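Pyruvate kinase (Pyrobaculum aerophilum, PDB 3QTG) catalyses the last step of glycolysis, the metal-dependent transfer of phosphate from phosphoenolpyruvate to ADP that yields pyruvate and ATP. Local coordinates at residues Gly99-Phe104 with Glu152-Ser157; Ile197-Ile202 with Gln224-Val229; Gln289-Met294 with Leu319-Glu324; Lys392-Gly397 with Ile414-Glu419. All blocks are in the same frame, centred on the assembly; numbering follows the deposited sequence.

In the fold
From the N terminus, the chain first closes contact 1, where strands 101-106 and 150-155 pair within the small mixed sheet of the B domain, an insertion in the barrel. Contact 2 follows, joining barrel strands 199-202 and 226-231 across one helical crossover. Contact 3 closes a stretch containing helix 302-313 at the C-terminal ends of the last two barrel strands, and contact 4 closes one with strand 399-403 and helix 406-412 in the C-terminal alpha/beta domain. The four follow in series; none nests in or crosses another. Contact 1 stands apart, its centre about 33 Å from that of contact 3, whereas contacts 2 and 4 touch where Tyr199 of the barrel packs on Ile414 and Val415.

Contact 1 of 4, residues Gly99-Phe104 with Glu152-Ser157; sequences GEVVKF and EAVAES
Val101 and Val154 face each other as an antiparallel non-hydrogen-bonded pair, their CG2 methyls 4.0 Å apart. In both, CG2 lies beside the backbone N, anti to the carbonyl carbon, which turns these two methyls into contact. The other branch of Val101, CG1, reaches the CB of Glu152, while CG1 of Val154 rests on Gly99 O at 3.8 Å. On this same face Lys103 lies opposite Glu152; their aliphatic parts touch, Lys103 CD 4.2 Å from Glu152 CG, and the lysine also makes a cation-pi contact with Trp150.

The opposite face carries Val102 and Ala153, a hydrogen-bonded pair whose bond from Val102 N to Ala153 O is 2.8 Å long. Phe104 takes chi1 -59°, with CG beside its backbone N, and its CE1 comes 4.1 Å from Ala153 CB; the small alanine suits a place beside such a large ring. Gly99 has phi 85°, where a CB would jam against the preceding carbonyl, and its N donates to Ala155 O. Branched residues suit these extended strands, and the chemistry implies a two-faced B-domain sheet: buried and apolar around Val102, Ala153 and Phe104, more open and mixed around Lys103 and Glu152.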
loop_
_atom_site.group_PDB
_atom_site.type_symbol
_atom_site.label_atom_id
_atom_site.label_comp_id
_atom_site.label_asym_id
_atom_site.label_seq_id
_atom_site.Cartn_x
_atom_site.Cartn_y
_atom_site.Cartn_z
ATOM N N GLY A 99 44.351 39.682 -9.741
ATOM C CA GLY A 99 44.887 40.213 -8.486
ATOM C C GLY A 99 44.635 41.700 -8.202
ATOM O O GLY A 99 44.828 42.141 -7.068
ATOM N N GLU A 100 44.222 42.471 -9.213
ATOM C CA GLU A 100 43.891 43.908 -9.044
ATOM C C GLU A 100 42.679 44.146 -8.122
ATOM O O GLU A 100 41.657 43.470 -8.234
ATOM C CB GLU A 100 43.611 44.554 -10.409
ATOM C CG GLU A 100 43.449 46.092 -10.394
ATOM C CD GLU A 100 43.316 46.713 -11.789
ATOM O OE1 GLU A 100 43.680 46.059 -12.787
ATOM O OE2 GLU A 100 42.853 47.882 -11.888
ATOM N N VAL A 101 42.805 45.096 -7.199
ATOM C CA VAL A 101 41.672 45.537 -6.389
ATOM C C VAL A 101 40.870 46.572 -7.205
ATOM O O VAL A 101 41.360 47.651 -7.533
ATOM C CB VAL A 101 42.127 46.079 -5.007
ATOM C CG1 VAL A 101 40.925 46.402 -4.129
ATOM C CG2 VAL A 101 43.047 45.052 -4.301
ATOM N N VAL A 102 39.652 46.191 -7.563
ATOM C CA VAL A 102 38.784 46.970 -8.426
ATOM C C VAL A 102 37.706 47.657 -7.581
ATOM O O VAL A 102 37.125 47.051 -6.681
ATOM C CB VAL A 102 38.130 46.049 -9.522
ATOM C CG1 VAL A 102 37.286 46.869 -10.477
ATOM C CG2 VAL A 102 39.213 45.293 -10.318
ATOM N N LYS A 103 37.435 48.915 -7.883
ATOM C CA LYS A 103 36.423 49.689 -7.159
ATOM C C LYS A 103 35.137 49.894 -7.966
ATOM O O LYS A 103 35.180 50.256 -9.147
ATOM C CB LYS A 103 37.006 51.038 -6.712
ATOM C CG LYS A 103 36.059 51.856 -5.838
ATOM C CD LYS A 103 36.795 52.506 -4.676
ATOM C CE LYS A 103 35.962 53.589 -4.016
ATOM N NZ LYS A 103 36.822 54.628 -3.354
ATOM N N PHE A 104 34.002 49.633 -7.322
ATOM C CA PHE A 104 32.677 49.906 -7.885
ATOM C C PHE A 104 32.032 51.031 -7.096
ATOM O O PHE A 104 32.075 51.023 -5.867
ATOM C CB PHE A 104 31.764 48.670 -7.814
ATOM C CG PHE A 104 32.299 47.456 -8.541
ATOM C CD1 PHE A 104 33.401 46.763 -8.051
ATOM C CD2 PHE A 104 31.676 47.006 -9.703
ATOM C CE1 PHE A 104 33.890 45.633 -8.713
ATOM C CE2 PHE A 104 32.130 45.903 -10.387
ATOM C CZ PHE A 104 33.253 45.186 -9.894
ATOM N N GLU A 152 34.922 47.342 -3.022
ATOM C CA GLU A 152 36.168 46.888 -3.592
ATOM C C GLU A 152 36.132 45.366 -3.753
ATOM O O GLU A 152 35.609 44.656 -2.891
ATOM C CB GLU A 152 37.347 47.322 -2.704
ATOM C CG GLU A 152 37.577 48.863 -2.700
ATOM C CD GLU A 152 38.587 49.311 -1.648
ATOM O OE1 GLU A 152 38.818 48.567 -0.657
ATOM O OE2 GLU A 152 39.159 50.411 -1.815
ATOM N N ALA A 153 36.711 44.874 -4.846
ATOM C CA ALA A 153 36.741 43.447 -5.138
ATOM C C ALA A 153 38.016 43.054 -5.889
ATOM O O ALA A 153 38.538 43.825 -6.681
ATOM C CB ALA A 153 35.494 43.048 -5.913
ATOM N N VAL A 154 38.531 41.862 -5.634
ATOM C CA VAL A 154 39.771 41.421 -6.265
ATOM C C VAL A 154 39.424 40.550 -7.455
ATOM O O VAL A 154 38.683 39.563 -7.309
ATOM C CB VAL A 154 40.679 40.616 -5.269
ATOM C CG1 VAL A 154 41.862 39.947 -5.993
ATOM C CG2 VAL A 154 41.190 41.519 -4.157
ATOM N N ALA A 155 39.966 40.903 -8.616
ATOM C CA ALA A 155 39.757 40.153 -9.830
ATOM C C ALA A 155 40.514 38.814 -9.757
ATOM O O ALA A 155 41.701 38.770 -9.416
ATOM C CB ALA A 155 40.207 40.952 -11.013
ATOM N N GLU A 156 39.792 37.733 -10.048
ATOM C CA GLU A 156 40.345 36.391 -10.026
ATOM C C GLU A 156 41.029 36.070 -11.354
ATOM O O GLU A 156 41.801 35.127 -11.432
ATOM C CB GLU A 156 39.257 35.374 -9.673
ATOM C CG GLU A 156 38.710 35.585 -8.273
ATOM C CD GLU A 156 37.578 34.630 -7.892
ATOM O OE1 GLU A 156 37.366 33.586 -8.564
ATOM O OE2 GLU A 156 36.892 34.931 -6.890
ATOM N N SER A 157 40.761 36.886 -12.380
ATOM C CA SER A 157 41.467 36.814 -13.656
ATOM C C SER A 157 41.457 38.174 -14.368
ATOM O O SER A 157 40.828 39.124 -13.899
ATOM C CB SER A 157 40.874 35.713 -14.552
ATOM O OG SER A 157 39.528 36.001 -14.880
#

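Contact 2 of 4, residues Ile197-Ile202 with Gln224-Val229; sequences IDYVAI and QSQVAV
Tyr199 to Ile202 pair in parallel with Gln226 to Val229, the short strands inclined at 29°, and backbone bonds alternate from Gln226 N to Asp198 O through to Ile202 N to Ala228 O. Tyr199 and Gln226 lie side by side and point the same way. The glutamine's CB sits 3.5 Å from Tyr199 CD1, and its CG makes an off-centre CH-pi contact, 4.3 Å from the ring centroid. Bent at chi2 (-71°), the glutamine then carries its CD away from the straight course of the chain, with amide and ring planes 81° apart. The phenol OH bonds to Ser411 O, in the C-terminal domain. An alanine in place of Tyr199 would probably leave Gln226 without the ring beside its CB and CG and Ser411 O without this donor.

The two strands and helix 208-220 form a beta-alpha-beta crossover of the TIM barrel. Small Ala201 and Ala228 share the face of Tyr199, their CB atoms 4.2 Å apart, and Ala201 lies close to Asp80, probably a potassium ligand. On the other face, toward the crossover helix, Ile202 CD1 comes to 3.3 Å from Val227 CG1, a doubtfully short spacing. Before the strands, Ser225 OG lies beside its own backbone N and donates to Ile197 O, at a modelled 2.5 Å too short to take literally; that oxygen also accepts from a water held by Gln224 N.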
loop_
_atom_site.group_PDB
_atom_site.type_symbol
_atom_site.label_atom_id
_atom_site.label_comp_id
_atom_site.label_asym_id
_atom_site.label_seq_id
_atom_site.Cartn_x
_atom_site.Cartn_y
_atom_site.Cartn_z
ATOM N N ILE A 197 -0.123 35.549 -29.340
ATOM C CA ILE A 197 0.858 35.197 -28.313
ATOM C C ILE A 197 0.245 34.355 -27.174
ATOM O O ILE A 197 -0.652 34.808 -26.447
ATOM C CB ILE A 197 1.564 36.432 -27.742
ATOM C CG1 ILE A 197 2.256 37.221 -28.865
ATOM C CG2 ILE A 197 2.583 36.018 -26.710
ATOM C CD1 ILE A 197 2.912 38.454 -28.384
ATOM N N ASP A 198 0.765 33.143 -27.021
ATOM C CA ASP A 198 0.140 32.129 -26.181
ATOM C C ASP A 198 0.729 32.101 -24.771
ATOM O O ASP A 198 0.019 31.840 -23.810
ATOM C CB ASP A 198 0.243 30.767 -26.880
ATOM C CG ASP A 198 -0.298 30.813 -28.335
ATOM O OD1 ASP A 198 -1.465 31.243 -28.527
ATOM O OD2 ASP A 198 0.438 30.430 -29.280
ATOM N N TYR A 199 2.015 32.399 -24.652
ATOM C CA TYR A 199 2.702 32.401 -23.357
ATOM C C TYR A 199 3.632 33.585 -23.266
ATOM O O TYR A 199 4.283 33.938 -24.244
ATOM C CB TYR A 199 3.547 31.134 -23.198
ATOM C CG TYR A 199 2.746 29.865 -23.019
ATOM C CD1 TYR A 199 2.536 29.325 -21.742
ATOM C CD2 TYR A 199 2.200 29.197 -24.124
ATOM C CE1 TYR A 199 1.794 28.155 -21.578
ATOM C CE2 TYR A 199 1.464 28.043 -23.968
ATOM C CZ TYR A 199 1.262 27.529 -22.693
ATOM O OH TYR A 199 0.546 26.367 -22.540
ATOM N N VAL A 200 3.695 34.174 -22.078
ATOM C CA VAL A 200 4.646 35.231 -21.753
ATOM C C VAL A 200 5.511 34.721 -20.611
ATOM O O VAL A 200 5.001 34.408 -19.534
ATOM C CB VAL A 200 3.917 36.529 -21.277
ATOM C CG1 VAL A 200 4.879 37.494 -20.570
ATOM C CG2 VAL A 200 3.217 37.205 -22.430
ATOM N N ALA A 201 6.813 34.641 -20.843
ATOM C CA ALA A 201 7.711 34.118 -19.832
ATOM C C ALA A 201 8.393 35.258 -19.041
ATOM O O ALA A 201 8.990 36.154 -19.628
ATOM C CB ALA A 201 8.719 33.157 -20.462
ATOM N N ILE A 202 8.242 35.225 -17.717
ATOM C CA ILE A 202 8.734 36.264 -16.800
ATOM C C ILE A 202 10.123 35.892 -16.305
ATOM O O ILE A 202 10.329 34.771 -15.820
ATOM C CB ILE A 202 7.867 36.365 -15.529
ATOM C CG1 ILE A 202 6.429 36.686 -15.863
ATOM C CG2 ILE A 202 8.402 37.448 -14.573
ATOM C CD1 ILE A 202 5.564 36.687 -14.626
ATOM N N GLN A 224 -4.293 37.778 -23.767
ATOM C CA GLN A 224 -4.917 36.605 -23.146
ATOM C C GLN A 224 -3.910 35.459 -23.130
ATOM O O GLN A 224 -4.115 34.421 -23.751
ATOM C CB GLN A 224 -6.194 36.207 -23.890
ATOM C CG GLN A 224 -7.284 37.270 -23.855
ATOM C CD GLN A 224 -8.343 37.066 -24.923
ATOM O OE1 GLN A 224 -8.871 38.031 -25.477
ATOM N NE2 GLN A 224 -8.651 35.814 -25.223
ATOM N N SER A 225 -2.808 35.666 -22.425
ATOM C CA SER A 225 -1.697 34.730 -22.449
ATOM C C SER A 225 -1.500 34.030 -21.110
ATOM O O SER A 225 -1.847 34.580 -20.060
ATOM C CB SER A 225 -0.434 35.464 -22.872
ATOM O OG SER A 225 -0.556 35.877 -24.229
ATOM N N GLN A 226 -0.965 32.807 -21.152
ATOM C CA GLN A 226 -0.569 32.090 -19.935
ATOM C C GLN A 226 0.730 32.715 -19.465
ATOM O O GLN A 226 1.561 33.090 -20.289
ATOM C CB GLN A 226 -0.319 30.616 -20.245
ATOM C CG GLN A 226 -1.544 29.858 -20.727
ATOM C CD GLN A 226 -2.542 29.653 -19.612
ATOM O OE1 GLN A 226 -3.636 30.197 -19.640
ATOM N NE2 GLN A 226 -2.159 28.887 -18.613
ATOM N N VAL A 227 0.907 32.831 -18.155
ATOM C CA VAL A 227 2.140 33.379 -17.601
ATOM C C VAL A 227 3.087 32.260 -17.147
ATOM O O VAL A 227 2.776 31.483 -16.241
ATOM C CB VAL A 227 1.861 34.378 -16.465
ATOM C CG1 VAL A 227 3.142 34.907 -15.914
ATOM C CG2 VAL A 227 1.023 35.529 -17.001
ATOM N N ALA A 228 4.238 32.189 -17.807
ATOM C CA ALA A 228 5.254 31.193 -17.493
ATOM C C ALA A 228 6.309 31.845 -16.612
ATOM O O ALA A 228 6.820 32.931 -16.931
ATOM C CB ALA A 228 5.857 30.633 -18.777
ATOM N N VAL A 229 6.597 31.222 -15.474
ATOM C CA VAL A 229 7.512 31.790 -14.493
ATOM C C VAL A 229 8.823 31.021 -14.473
ATOM O O VAL A 229 8.861 29.844 -14.132
ATOM C CB VAL A 229 6.894 31.831 -13.093
ATOM C CG1 VAL A 229 7.920 32.344 -12.030
ATOM C CG2 VAL A 229 5.594 32.674 -13.092
HETATM O O HOH W 1 -2.798 36.980 -25.832
#

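Contact 3 of 4, residues Gln289-Met294 with Leu319-Glu324; sequences QLLDSM and LWLTNE
Glu324 reaches from the start of helix 323-326 to the backbone of Leu290 and Leu291, joining the loops that follow the last two strands of the TIM barrel, at the end of the barrel where this fold places its active site. Thr288, just before 289-294 in the same loop, is a probable substrate ligand.

Among the polar contacts, the carboxylate dominates. OE2 accepts two bonds: Leu291 N, at 3.0 Å, meets its anti lone pair, while Leu290 N, at 3.2 Å, approaches nearly along the C-O axis. OE1 turns back to its own segment and takes Thr322 N at 2.7 Å, on the syn side and out of the carboxylate plane. A bend at chi2 (96°) places CD, and three N-H groups then hold the carboxylate against rotation. Glutamate suits this buried place because it offers acceptors to several amides; Asp292 OD1, 4.3 Å from OE2, would by itself tend to raise its proton affinity, which the three N-H donors probably offset.

The apolar contacts join buried leucines, whose branched ends suit a site beside the strand and, for Leu291, against Val308 of helix 302-313. Leu290 directs CD1 to the strand, 3.5 Å from Trp320 O and beside Leu319 CB. Leu321 CD2 lies near Leu290 CB and 4.1 Å from Leu291 CD1.

One water completes the link, donating to Met294 O and to Glu324 O, each at 2.7 Å.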
loop_
_atom_site.group_PDB
_atom_site.type_symbol
_atom_site.label_atom_id
_atom_site.label_comp_id
_atom_site.label_asym_id
_atom_site.label_seq_id
_atom_site.Cartn_x
_atom_site.Cartn_y
_atom_site.Cartn_z
ATOM N N GLN A 289 20.836 24.711 -22.248
ATOM C CA GLN A 289 21.873 23.735 -21.922
ATOM C C GLN A 289 21.362 22.297 -22.035
ATOM O O GLN A 289 21.634 21.451 -21.156
ATOM C CB GLN A 289 22.393 23.950 -20.488
ATOM C CG GLN A 289 22.892 25.349 -20.169
ATOM C CD GLN A 289 24.341 25.529 -20.495
ATOM O OE1 GLN A 289 25.126 24.565 -20.485
ATOM N NE2 GLN A 289 24.728 26.770 -20.787
ATOM N N LEU A 290 20.600 22.023 -23.086
ATOM C CA LEU A 290 20.158 20.660 -23.330
ATOM C C LEU A 290 21.024 19.990 -24.392
ATOM O O LEU A 290 21.491 18.866 -24.199
ATOM C CB LEU A 290 18.662 20.625 -23.686
ATOM C CG LEU A 290 17.714 21.012 -22.545
ATOM C CD1 LEU A 290 16.370 21.398 -23.090
ATOM C CD2 LEU A 290 17.593 19.928 -21.443
ATOM N N LEU A 291 21.221 20.682 -25.519
ATOM C CA LEU A 291 22.002 20.158 -26.639
ATOM C C LEU A 291 23.041 21.192 -27.048
ATOM O O LEU A 291 23.269 21.462 -28.232
ATOM C CB LEU A 291 21.088 19.766 -27.811
ATOM C CG LEU A 291 20.036 18.673 -27.544
ATOM C CD1 LEU A 291 19.076 18.519 -28.718
ATOM C CD2 LEU A 291 20.699 17.329 -27.227
ATOM N N ASP A 292 23.684 21.758 -26.034
ATOM C CA ASP A 292 24.565 22.895 -26.209
ATOM C C ASP A 292 25.725 22.686 -27.200
ATOM O O ASP A 292 26.005 23.575 -28.006
ATOM C CB ASP A 292 25.077 23.385 -24.858
ATOM C CG ASP A 292 25.121 24.891 -24.784
ATOM O OD1 ASP A 292 24.081 25.535 -25.087
ATOM O OD2 ASP A 292 26.204 25.427 -24.444
ATOM N N SER A 293 26.377 21.521 -27.157
ATOM C CA SER A 293 27.475 21.237 -28.081
ATOM C C SER A 293 27.033 21.352 -29.548
ATOM O O SER A 293 27.864 21.521 -30.447
ATOM C CB SER A 293 28.076 19.854 -27.819
ATOM O OG SER A 293 27.264 18.844 -28.390
ATOM N N MET A 294 25.727 21.288 -29.784
ATOM C CA MET A 294 25.193 21.251 -31.147
ATOM C C MET A 294 25.188 22.600 -31.874
ATOM O O MET A 294 24.824 22.673 -33.052
ATOM C CB MET A 294 23.806 20.612 -31.168
ATOM C CG MET A 294 23.831 19.129 -30.872
ATOM S SD MET A 294 22.285 18.343 -31.340
ATOM C CE MET A 294 22.460 18.266 -33.123
ATOM N N LEU A 319 10.632 20.530 -23.163
ATOM C CA LEU A 319 12.057 20.876 -23.186
ATOM C C LEU A 319 12.263 21.985 -24.213
ATOM O O LEU A 319 11.753 21.912 -25.335
ATOM C CB LEU A 319 12.951 19.664 -23.513
ATOM C CG LEU A 319 12.867 18.405 -22.607
ATOM C CD1 LEU A 319 13.566 17.219 -23.240
ATOM C CD2 LEU A 319 13.435 18.627 -21.210
ATOM N N TRP A 320 12.988 23.027 -23.813
ATOM C CA TRP A 320 13.126 24.220 -24.635
ATOM C C TRP A 320 14.575 24.356 -25.082
ATOM O O TRP A 320 15.465 24.518 -24.262
ATOM C CB TRP A 320 12.743 25.457 -23.816
ATOM C CG TRP A 320 11.307 25.532 -23.348
ATOM C CD1 TRP A 320 10.371 24.527 -23.345
ATOM C CD2 TRP A 320 10.655 26.688 -22.810
ATOM N NE1 TRP A 320 9.178 24.996 -22.848
ATOM C CE2 TRP A 320 9.324 26.322 -22.521
ATOM C CE3 TRP A 320 11.062 28.010 -22.570
ATOM C CZ2 TRP A 320 8.393 27.230 -21.980
ATOM C CZ3 TRP A 320 10.139 28.903 -22.025
ATOM C CH2 TRP A 320 8.823 28.506 -21.729
ATOM N N LEU A 321 14.807 24.282 -26.381
ATOM C CA LEU A 321 16.111 24.627 -26.945
ATOM C C LEU A 321 16.228 26.133 -27.090
ATOM O O LEU A 321 15.270 26.804 -27.494
ATOM C CB LEU A 321 16.289 23.955 -28.309
ATOM C CG LEU A 321 16.148 22.428 -28.379
ATOM C CD1 LEU A 321 16.442 21.895 -29.783
ATOM C CD2 LEU A 321 17.035 21.746 -27.341
ATOM N N THR A 322 17.404 26.672 -26.764
ATOM C CA THR A 322 17.624 28.107 -26.880
ATOM C C THR A 322 18.668 28.429 -27.954
ATOM O O THR A 322 18.313 28.491 -29.131
ATOM C CB THR A 322 17.878 28.772 -25.502
ATOM O OG1 THR A 322 18.920 28.072 -24.814
ATOM C CG2 THR A 322 16.606 28.693 -24.653
ATOM N N ASN A 323 19.933 28.608 -27.562
ATOM C CA ASN A 323 21.028 28.923 -28.503
ATOM C C ASN A 323 21.204 27.914 -29.610
ATOM O O ASN A 323 21.570 28.285 -30.740
ATOM C CB ASN A 323 22.344 29.021 -27.766
ATOM C CG ASN A 323 22.278 29.945 -26.580
ATOM O OD1 ASN A 323 22.518 29.518 -25.447
ATOM N ND2 ASN A 323 21.950 31.213 -26.820
ATOM N N GLU A 324 20.964 26.641 -29.266
ATOM C CA GLU A 324 21.074 25.489 -30.165
ATOM C C GLU A 324 20.327 25.710 -31.469
ATOM O O GLU A 324 20.711 25.176 -32.514
ATOM C CB GLU A 324 20.492 24.215 -29.506
ATOM C CG GLU A 324 21.127 23.788 -28.199
ATOM C CD GLU A 324 20.396 24.281 -26.959
ATOM O OE1 GLU A 324 19.831 25.400 -26.984
ATOM O OE2 GLU A 324 20.395 23.551 -25.941
HETATM O O HOH W 2 23.106 24.600 -33.692
#

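Contact 4 of 4, residues Lys392-Gly397 with Ile414-Glu419; sequences KFRPRG and IVWALE
Arg394 lies flat on the indole of Trp416, the guanidinium and ring planes 13° apart and their centres 4.4 Å from one another. The part of the arginine over the middle of the five-membered ring is its CD methylene, 3.3 Å from the centroid, in a CH-pi contact. The charged end is displaced: CZ makes an off-centre cation-pi contact, and NH1 lies 3.6 Å from Trp416 CB. The arginine bends at chi2 (-59°), bringing CD over the ring.

At the ring edge, NE1 donates to Pro395 O over 3.0 Å, with the oxygen near the indole plane and the donor nitrogen in the carbonyl plane. Pro395 CD packs 3.9 Å from the same NE1. Ala417, third in a type II turn, takes a positive phi (71°), which an alanine can bear at some cost; its CB rests 3.6 Å from Gly397 O. A leucine in place of Trp416 would probably leave Pro395 O without its donor and the guanidinium without a flat surface to lie on.

The two segments belong to the C-terminal alpha/beta domain: 392-397 leads from helix 385-391 into strand 399-403, and the turn, from Val415 to Leu418, leads into the neighbouring parallel strand 418-422.

Further out, Asp317, next to the last barrel strand, holds both partners, forming a salt bridge with Arg394 NH2 and accepting from Trp416 N. Gly315 O takes Arg394 NE and Ala391 O takes NH1, while Tyr347 meets the indole edge-to-face.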
loop_
_atom_site.group_PDB
_atom_site.type_symbol
_atom_site.label_atom_id
_atom_site.label_comp_id
_atom_site.label_asym_id
_atom_site.label_seq_id
_atom_site.Cartn_x
_atom_site.Cartn_y
_atom_site.Cartn_z
ATOM N N LYS A 392 -2.121 16.612 -15.966
ATOM C CA LYS A 392 -1.267 16.730 -14.772
ATOM C C LYS A 392 -1.125 15.409 -14.050
ATOM O O LYS A 392 -0.210 15.252 -13.249
ATOM C CB LYS A 392 -1.751 17.817 -13.814
ATOM C CG LYS A 392 -2.995 17.482 -13.040
ATOM C CD LYS A 392 -3.507 18.702 -12.303
ATOM C CE LYS A 392 -4.481 18.263 -11.232
ATOM N NZ LYS A 392 -5.074 19.432 -10.570
ATOM N N PHE A 393 -2.035 14.465 -14.328
ATOM C CA PHE A 393 -1.927 13.134 -13.735
ATOM C C PHE A 393 -1.106 12.225 -14.606
ATOM O O PHE A 393 -1.014 11.046 -14.320
ATOM C CB PHE A 393 -3.308 12.520 -13.423
ATOM C CG PHE A 393 -4.045 13.254 -12.335
ATOM C CD1 PHE A 393 -3.701 13.073 -10.997
ATOM C CD2 PHE A 393 -5.050 14.160 -12.655
ATOM C CE1 PHE A 393 -4.377 13.774 -9.994
ATOM C CE2 PHE A 393 -5.725 14.843 -11.674
ATOM C CZ PHE A 393 -5.388 14.640 -10.336
ATOM N N ARG A 394 -0.519 12.771 -15.676
ATOM C CA ARG A 394 0.498 12.058 -16.458
ATOM C C ARG A 394 -0.006 10.752 -17.104
ATOM O O ARG A 394 0.568 9.670 -16.896
ATOM C CB ARG A 394 1.782 11.842 -15.630
ATOM C CG ARG A 394 2.546 13.161 -15.295
ATOM C CD ARG A 394 2.950 13.879 -16.574
ATOM N NE ARG A 394 3.812 15.065 -16.414
ATOM C CZ ARG A 394 3.367 16.311 -16.427
ATOM N NH1 ARG A 394 2.068 16.509 -16.535
ATOM N NH2 ARG A 394 4.212 17.359 -16.320
ATOM N N PRO A 395 -1.069 10.857 -17.928
ATOM C CA PRO A 395 -1.482 9.666 -18.712
ATOM C C PRO A 395 -0.329 9.238 -19.618
ATOM O O PRO A 395 0.455 10.094 -20.058
ATOM C CB PRO A 395 -2.647 10.185 -19.549
ATOM C CG PRO A 395 -2.407 11.753 -19.578
ATOM C CD PRO A 395 -1.885 12.046 -18.231
ATOM N N ARG A 396 -0.223 7.942 -19.901
ATOM C CA ARG A 396 0.983 7.389 -20.492
ATOM C C ARG A 396 0.876 7.261 -21.998
ATOM O O ARG A 396 1.760 6.694 -22.649
ATOM C CB ARG A 396 1.304 6.014 -19.879
ATOM C CG ARG A 396 1.922 6.044 -18.501
ATOM C CD ARG A 396 3.287 6.667 -18.574
ATOM N NE ARG A 396 4.201 6.127 -17.564
ATOM C CZ ARG A 396 4.516 6.751 -16.432
ATOM N NH1 ARG A 396 3.986 7.944 -16.157
ATOM N NH2 ARG A 396 5.361 6.180 -15.585
ATOM N N GLY A 397 -0.216 7.760 -22.554
ATOM C CA GLY A 397 -0.415 7.753 -24.000
ATOM C C GLY A 397 -0.947 9.105 -24.394
ATOM O O GLY A 397 -1.310 9.918 -23.523
ATOM N N ILE A 414 1.921 22.648 -25.821
ATOM C CA ILE A 414 3.115 22.424 -25.011
ATOM C C ILE A 414 2.811 21.821 -23.627
ATOM O O ILE A 414 3.650 21.842 -22.729
ATOM C CB ILE A 414 4.042 23.699 -24.947
ATOM C CG1 ILE A 414 3.364 24.892 -24.242
ATOM C CG2 ILE A 414 4.480 24.101 -26.370
ATOM C CD1 ILE A 414 4.384 25.877 -23.662
ATOM N N VAL A 415 1.601 21.283 -23.471
ATOM C CA VAL A 415 1.215 20.553 -22.269
ATOM C C VAL A 415 1.440 19.046 -22.525
ATOM O O VAL A 415 1.152 18.543 -23.618
ATOM C CB VAL A 415 -0.271 20.864 -21.857
ATOM C CG1 VAL A 415 -0.660 20.083 -20.581
ATOM C CG2 VAL A 415 -0.471 22.379 -21.602
ATOM N N TRP A 416 1.995 18.356 -21.539
ATOM C CA TRP A 416 2.215 16.892 -21.553
ATOM C C TRP A 416 1.115 16.064 -22.241
ATOM O O TRP A 416 -0.049 16.131 -21.852
ATOM C CB TRP A 416 2.368 16.395 -20.114
ATOM C CG TRP A 416 2.353 14.893 -19.972
ATOM C CD1 TRP A 416 1.247 14.091 -19.789
ATOM C CD2 TRP A 416 3.486 14.014 -19.983
ATOM N NE1 TRP A 416 1.623 12.792 -19.688
ATOM C CE2 TRP A 416 2.985 12.698 -19.813
ATOM C CE3 TRP A 416 4.875 14.212 -20.110
ATOM C CZ2 TRP A 416 3.822 11.561 -19.767
ATOM C CZ3 TRP A 416 5.729 13.069 -20.068
ATOM C CH2 TRP A 416 5.179 11.758 -19.890
ATOM N N ALA A 417 1.516 15.293 -23.247
ATOM C CA ALA A 417 0.700 14.258 -23.940
ATOM C C ALA A 417 -0.418 14.762 -24.830
ATOM O O ALA A 417 -0.996 13.979 -25.596
ATOM C CB ALA A 417 0.156 13.176 -22.946
ATOM N N LEU A 418 -0.752 16.047 -24.729
ATOM C CA LEU A 418 -1.946 16.558 -25.397
ATOM C C LEU A 418 -1.755 16.721 -26.884
ATOM O O LEU A 418 -0.744 17.283 -27.351
ATOM C CB LEU A 418 -2.441 17.876 -24.784
ATOM C CG LEU A 418 -2.749 17.908 -23.281
ATOM C CD1 LEU A 418 -3.464 19.195 -22.967
ATOM C CD2 LEU A 418 -3.572 16.686 -22.826
ATOM N N GLU A 419 -2.735 16.221 -27.628
ATOM C CA GLU A 419 -2.804 16.491 -29.060
ATOM C C GLU A 419 -4.062 17.297 -29.387
ATOM O O GLU A 419 -5.145 16.735 -29.560
ATOM C CB GLU A 419 -2.715 15.227 -29.914
ATOM C CG GLU A 419 -2.214 15.583 -31.311
ATOM C CD GLU A 419 -2.466 14.503 -32.328
ATOM O OE1 GLU A 419 -3.136 14.798 -33.341
ATOM O OE2 GLU A 419 -2.007 13.362 -32.113
#